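Local coordinates for protein enterotoxin SEN variant (Staphylococcus aureus, PDB 6KRY) that probably acts as a superantigenic toxin, in the manner of the staphylococcal and streptococcal toxin family to which it belongs, at residues N80-G85 with T108-N113; V144-L149 with R211-S216. All blocks are in the same frame, centred on the assembly; numbering follows the deposited sequence.

Overall arrangement
Contact 1 (80-85 with 108-113) and contact 2 (144-149 with 211-216) follow one another along a single chain and have centres about 11 Å apart, contact 2 being the nearer to the centre of the molecule. Contact 1 closes the end of a strand pair in the OB-fold domain; contact 2 pairs the short strand leading into helix 146-161 of the beta-grasp domain with strand 212-214. The two touch along the domain interface, where OE1 of Gln147 comes within 3.2 Å of CA of Gly85 and OE1 of Glu148 within 3.5 Å of CB of Tyr84. The methyls of Thr108 and Thr145 (CG2 to CG2, 4.1 Å) meet there too.

Contact 1: residues N80-G85 with T108-N113; sequences NIDIYG and TIYDGN
The ring of Tyr110 meets the carboxylate of Asp82 at its edge, near the ring plane: OD1 of Asp82 lies 3.2 Å from CD1 of Tyr110, and the two planes stand 85° apart. CB of Asn80 approaches this ring obliquely. The ring reaches Asp82 because CG of Tyr110 is anti to its own backbone N (chi1 165°). Three hydrogen bonds hold the carboxylate: Asn36 N binds OD1, while OD2 takes bonds from Gln114 NE2 and from a water, 2.6 Å away. That water also donates to Ile109 O and accepts from Asn113 ND2 and from Thr108 OG1, tying the carboxylate to both the strand and the turn. Three backbone bonds form the ladder: Asp82 N to Thr108 O (2.8 Å), Thr108 N to Asp82 O (3.1 Å) and Tyr110 N to Asn80 O (2.9 Å). Between them Ile81 and Ile109 form a non-hydrogen-bonded pair with diverging side chains, and CA of Ile81 makes a CH...O contact with Thr108 O. The chain then leaves the sheet through a type II turn from Tyr110 to Asn113. The arrangement is the end of an antiparallel strand pair, followed by a type II turn, in the OB-fold domain of this toxin family, where strand 100-109 gives way to the link toward the beta-grasp domain.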
# COMPACT_ATOMS: atom_id res chain seq x y z
N ASN A 80 11.42 -5.39 -16.83
CA ASN A 80 12.10 -5.02 -15.59
C ASN A 80 11.17 -4.13 -14.77
O ASN A 80 10.72 -3.12 -15.28
CB ASN A 80 13.42 -4.31 -15.85
CG ASN A 80 14.42 -5.10 -16.68
OD1 ASN A 80 15.15 -4.50 -17.47
ND2 ASN A 80 14.45 -6.41 -16.58
N ILE A 81 10.90 -4.50 -13.51
CA ILE A 81 9.94 -3.83 -12.66
C ILE A 81 10.53 -3.62 -11.26
O ILE A 81 11.41 -4.34 -10.80
CB ILE A 81 8.59 -4.60 -12.62
CG1 ILE A 81 8.77 -6.07 -12.20
CG2 ILE A 81 7.86 -4.54 -13.94
CD1 ILE A 81 7.42 -6.76 -11.94
N ASP A 82 9.99 -2.61 -10.59
CA ASP A 82 10.10 -2.42 -9.13
C ASP A 82 8.76 -2.80 -8.49
O ASP A 82 7.70 -2.70 -9.10
CB ASP A 82 10.44 -0.98 -8.74
CG ASP A 82 11.77 -0.48 -9.28
OD1 ASP A 82 12.72 -1.30 -9.40
OD2 ASP A 82 11.84 0.74 -9.60
N ILE A 83 8.84 -3.27 -7.24
CA ILE A 83 7.67 -3.70 -6.55
C ILE A 83 7.70 -3.15 -5.14
O ILE A 83 8.68 -3.33 -4.42
CB ILE A 83 7.57 -5.24 -6.54
CG1 ILE A 83 7.69 -5.87 -7.93
CG2 ILE A 83 6.27 -5.65 -5.87
CD1 ILE A 83 8.97 -6.61 -8.17
N TYR A 84 6.57 -2.57 -4.71
CA TYR A 84 6.47 -2.06 -3.39
C TYR A 84 5.06 -2.36 -2.89
O TYR A 84 4.12 -1.92 -3.50
CB TYR A 84 6.72 -0.54 -3.32
CG TYR A 84 6.88 -0.05 -1.90
CD1 TYR A 84 5.78 0.05 -1.06
CD2 TYR A 84 8.13 0.26 -1.38
CE1 TYR A 84 5.92 0.41 0.28
CE2 TYR A 84 8.28 0.64 -0.06
CZ TYR A 84 7.17 0.73 0.76
OH TYR A 84 7.30 1.09 2.08
N GLY A 85 4.94 -3.00 -1.73
CA GLY A 85 3.66 -3.03 -1.06
C GLY A 85 3.59 -4.01 0.09
O GLY A 85 4.62 -4.53 0.56
N THR A 108 5.79 -0.89 -10.80
CA THR A 108 6.19 0.15 -11.73
C THR A 108 7.30 -0.42 -12.62
O THR A 108 8.15 -1.19 -12.17
CB THR A 108 6.67 1.42 -11.01
OG1 THR A 108 7.63 1.05 -10.02
CG2 THR A 108 5.49 2.17 -10.40
N ILE A 109 7.30 0.01 -13.89
CA ILE A 109 8.43 -0.22 -14.82
C ILE A 109 9.69 0.37 -14.18
O ILE A 109 9.66 1.47 -13.62
CB ILE A 109 8.08 0.38 -16.20
CG1 ILE A 109 6.97 -0.39 -16.93
CG2 ILE A 109 9.33 0.54 -17.08
CD1 ILE A 109 7.32 -1.79 -17.33
N TYR A 110 10.79 -0.38 -14.22
CA TYR A 110 12.02 0.00 -13.62
C TYR A 110 12.74 1.01 -14.52
O TYR A 110 13.19 2.02 -14.03
CB TYR A 110 12.91 -1.21 -13.37
CG TYR A 110 14.35 -0.86 -13.06
CD1 TYR A 110 14.72 -0.45 -11.80
CD2 TYR A 110 15.32 -0.96 -14.04
CE1 TYR A 110 16.04 -0.14 -11.51
CE2 TYR A 110 16.64 -0.62 -13.78
CZ TYR A 110 17.00 -0.24 -12.51
OH TYR A 110 18.30 0.09 -12.25
N ASP A 111 12.88 0.67 -15.82
CA ASP A 111 13.74 1.39 -16.76
C ASP A 111 13.19 2.80 -16.93
O ASP A 111 12.04 2.96 -17.27
CB ASP A 111 13.83 0.68 -18.12
CG ASP A 111 14.56 -0.64 -17.96
OD1 ASP A 111 15.75 -0.60 -17.56
OD2 ASP A 111 13.91 -1.69 -18.10
N GLY A 112 14.05 3.82 -16.75
CA GLY A 112 13.69 5.19 -17.02
C GLY A 112 12.90 5.84 -15.90
O GLY A 112 12.48 7.00 -16.05
N ASN A 113 12.67 5.12 -14.79
CA ASN A 113 11.79 5.62 -13.72
C ASN A 113 12.59 5.94 -12.45
O ASN A 113 12.01 6.42 -11.44
CB ASN A 113 10.71 4.60 -13.35
CG ASN A 113 9.57 5.22 -12.57
OD1 ASN A 113 9.06 6.29 -12.96
ND2 ASN A 113 9.15 4.54 -11.51
O HOH W 1 6.62 0.17 -7.54
O HOH W 2 9.89 1.86 -10.93

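Contact 2: residues V144-L149 with R211-S216; sequences VTVQEL and RTVSSS
Backbone hydrogen bonds join Val144 to Val213 in both directions, Val144 N to Val213 O at 3.0 Å and Val213 N to Val144 O at 2.9 Å. A third, Val146 N to Arg211 O (2.9 Å), carries the ladder onto the first residue of the helix. Thr145 and Thr212 form the non-hydrogen-bonded pair between them, and weaker CH...O contacts run from CA of Thr212 to Val144 O and from CA of Thr145 to Arg211 O. A water adds to the grip on Arg211 O, donating to it while accepting from Gln147 N, so this carbonyl serves two amide groups of the helix start, one directly and one through the water.

Apolar contacts cover the side of the pair that bears Val144 and Val213. CG1 of Val213 touches CG2 of Val146, and its CG2, set between the backbone N and the carbonyl carbon, meets CD1 of Leu149 (4.0 Å), about one helical turn after Val146. That same Val146 methyl lies alongside the Arg211 side chain, 3.9 Å from CG, the two side chains pointing the same way. CG1 of Val144 rests against CB of Ser215, whose OG bonds to Lys141 O. On the other side, CG2 of Thr145 faces OG1 of Thr212 (3.9 Å), a hydroxyl bonded to Asn210 O.

Capping comes from Thr145, the N-cap residue: its OG1, held near its own backbone N and carbonyl carbon alike (chi1 65°), accepts from Glu148 N at 3.1 Å. The whole is a short two-stranded antiparallel sheet, one strand of which passes through this N-cap directly into helix 146-161, the long helix of the beta-grasp domain.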
# COMPACT_ATOMS: atom_id res chain seq x y z
N VAL A 144 5.01 6.42 -9.17
CA VAL A 144 4.97 5.71 -7.89
C VAL A 144 3.54 5.21 -7.67
O VAL A 144 2.58 5.87 -8.08
CB VAL A 144 5.48 6.59 -6.73
CG1 VAL A 144 4.56 7.77 -6.44
CG2 VAL A 144 5.72 5.82 -5.45
N THR A 145 3.41 4.02 -7.10
CA THR A 145 2.05 3.54 -6.82
C THR A 145 1.49 4.28 -5.60
O THR A 145 2.21 4.65 -4.66
CB THR A 145 1.92 2.04 -6.60
OG1 THR A 145 2.64 1.72 -5.41
CG2 THR A 145 2.39 1.28 -7.83
N VAL A 146 0.17 4.48 -5.66
CA VAL A 146 -0.52 5.00 -4.50
C VAL A 146 -0.26 4.07 -3.31
O VAL A 146 -0.09 4.53 -2.16
CB VAL A 146 -2.02 5.22 -4.83
CG1 VAL A 146 -2.80 5.60 -3.59
CG2 VAL A 146 -2.19 6.31 -5.88
N GLN A 147 -0.23 2.75 -3.56
CA GLN A 147 -0.01 1.82 -2.48
C GLN A 147 1.28 2.18 -1.70
O GLN A 147 1.31 2.16 -0.48
CB GLN A 147 0.05 0.39 -3.02
CG GLN A 147 0.31 -0.64 -1.93
CD GLN A 147 0.34 -2.09 -2.36
OE1 GLN A 147 0.45 -2.96 -1.51
NE2 GLN A 147 0.24 -2.37 -3.66
N GLU A 148 2.35 2.49 -2.43
CA GLU A 148 3.64 2.83 -1.79
C GLU A 148 3.47 4.07 -0.89
O GLU A 148 3.90 4.06 0.26
CB GLU A 148 4.73 3.05 -2.82
CG GLU A 148 6.04 3.48 -2.19
CD GLU A 148 7.24 3.46 -3.13
OE1 GLU A 148 7.17 2.80 -4.21
OE2 GLU A 148 8.22 4.15 -2.79
N LEU A 149 2.84 5.11 -1.43
CA LEU A 149 2.62 6.38 -0.68
C LEU A 149 1.72 6.15 0.55
O LEU A 149 2.05 6.60 1.65
CB LEU A 149 2.02 7.46 -1.58
CG LEU A 149 2.81 7.80 -2.84
CD1 LEU A 149 2.17 8.96 -3.59
CD2 LEU A 149 4.28 8.11 -2.50
N ARG A 211 -2.95 1.64 -9.09
CA ARG A 211 -3.06 3.07 -9.35
C ARG A 211 -1.72 3.74 -9.09
O ARG A 211 -1.11 3.55 -8.05
CB ARG A 211 -4.13 3.73 -8.48
CG ARG A 211 -4.43 5.17 -8.86
CD ARG A 211 -5.68 5.75 -8.21
NE ARG A 211 -5.93 7.06 -8.80
CZ ARG A 211 -7.07 7.74 -8.71
NH1 ARG A 211 -8.04 7.30 -7.93
NH2 ARG A 211 -7.24 8.85 -9.41
N THR A 212 -1.34 4.59 -10.03
CA THR A 212 -0.00 5.14 -10.15
C THR A 212 -0.13 6.66 -10.34
O THR A 212 -1.02 7.08 -11.07
CB THR A 212 0.72 4.49 -11.34
OG1 THR A 212 1.01 3.12 -11.00
CG2 THR A 212 2.03 5.14 -11.69
N VAL A 213 0.78 7.45 -9.72
CA VAL A 213 0.80 8.89 -9.87
C VAL A 213 2.24 9.37 -10.10
O VAL A 213 3.21 8.70 -9.78
CB VAL A 213 0.20 9.60 -8.63
CG1 VAL A 213 -1.26 9.24 -8.42
CG2 VAL A 213 0.97 9.32 -7.35
N SER A 214 2.35 10.62 -10.57
CA SER A 214 3.60 11.34 -10.65
C SER A 214 4.04 11.79 -9.25
O SER A 214 3.39 12.61 -8.61
CB SER A 214 3.45 12.52 -11.60
OG SER A 214 4.62 13.32 -11.58
N SER A 215 5.18 11.31 -8.78
CA SER A 215 5.69 11.71 -7.43
C SER A 215 5.98 13.22 -7.37
O SER A 215 5.91 13.78 -6.29
CB SER A 215 6.89 10.91 -7.02
OG SER A 215 7.97 11.12 -7.90
N SER A 216 6.22 13.86 -8.52
CA SER A 216 6.50 15.33 -8.52
C SER A 216 5.21 16.12 -8.27
O SER A 216 5.28 17.28 -7.89
CB SER A 216 7.21 15.82 -9.76
OG SER A 216 6.33 15.90 -10.87
O HOH W 3 -1.72 1.78 -6.02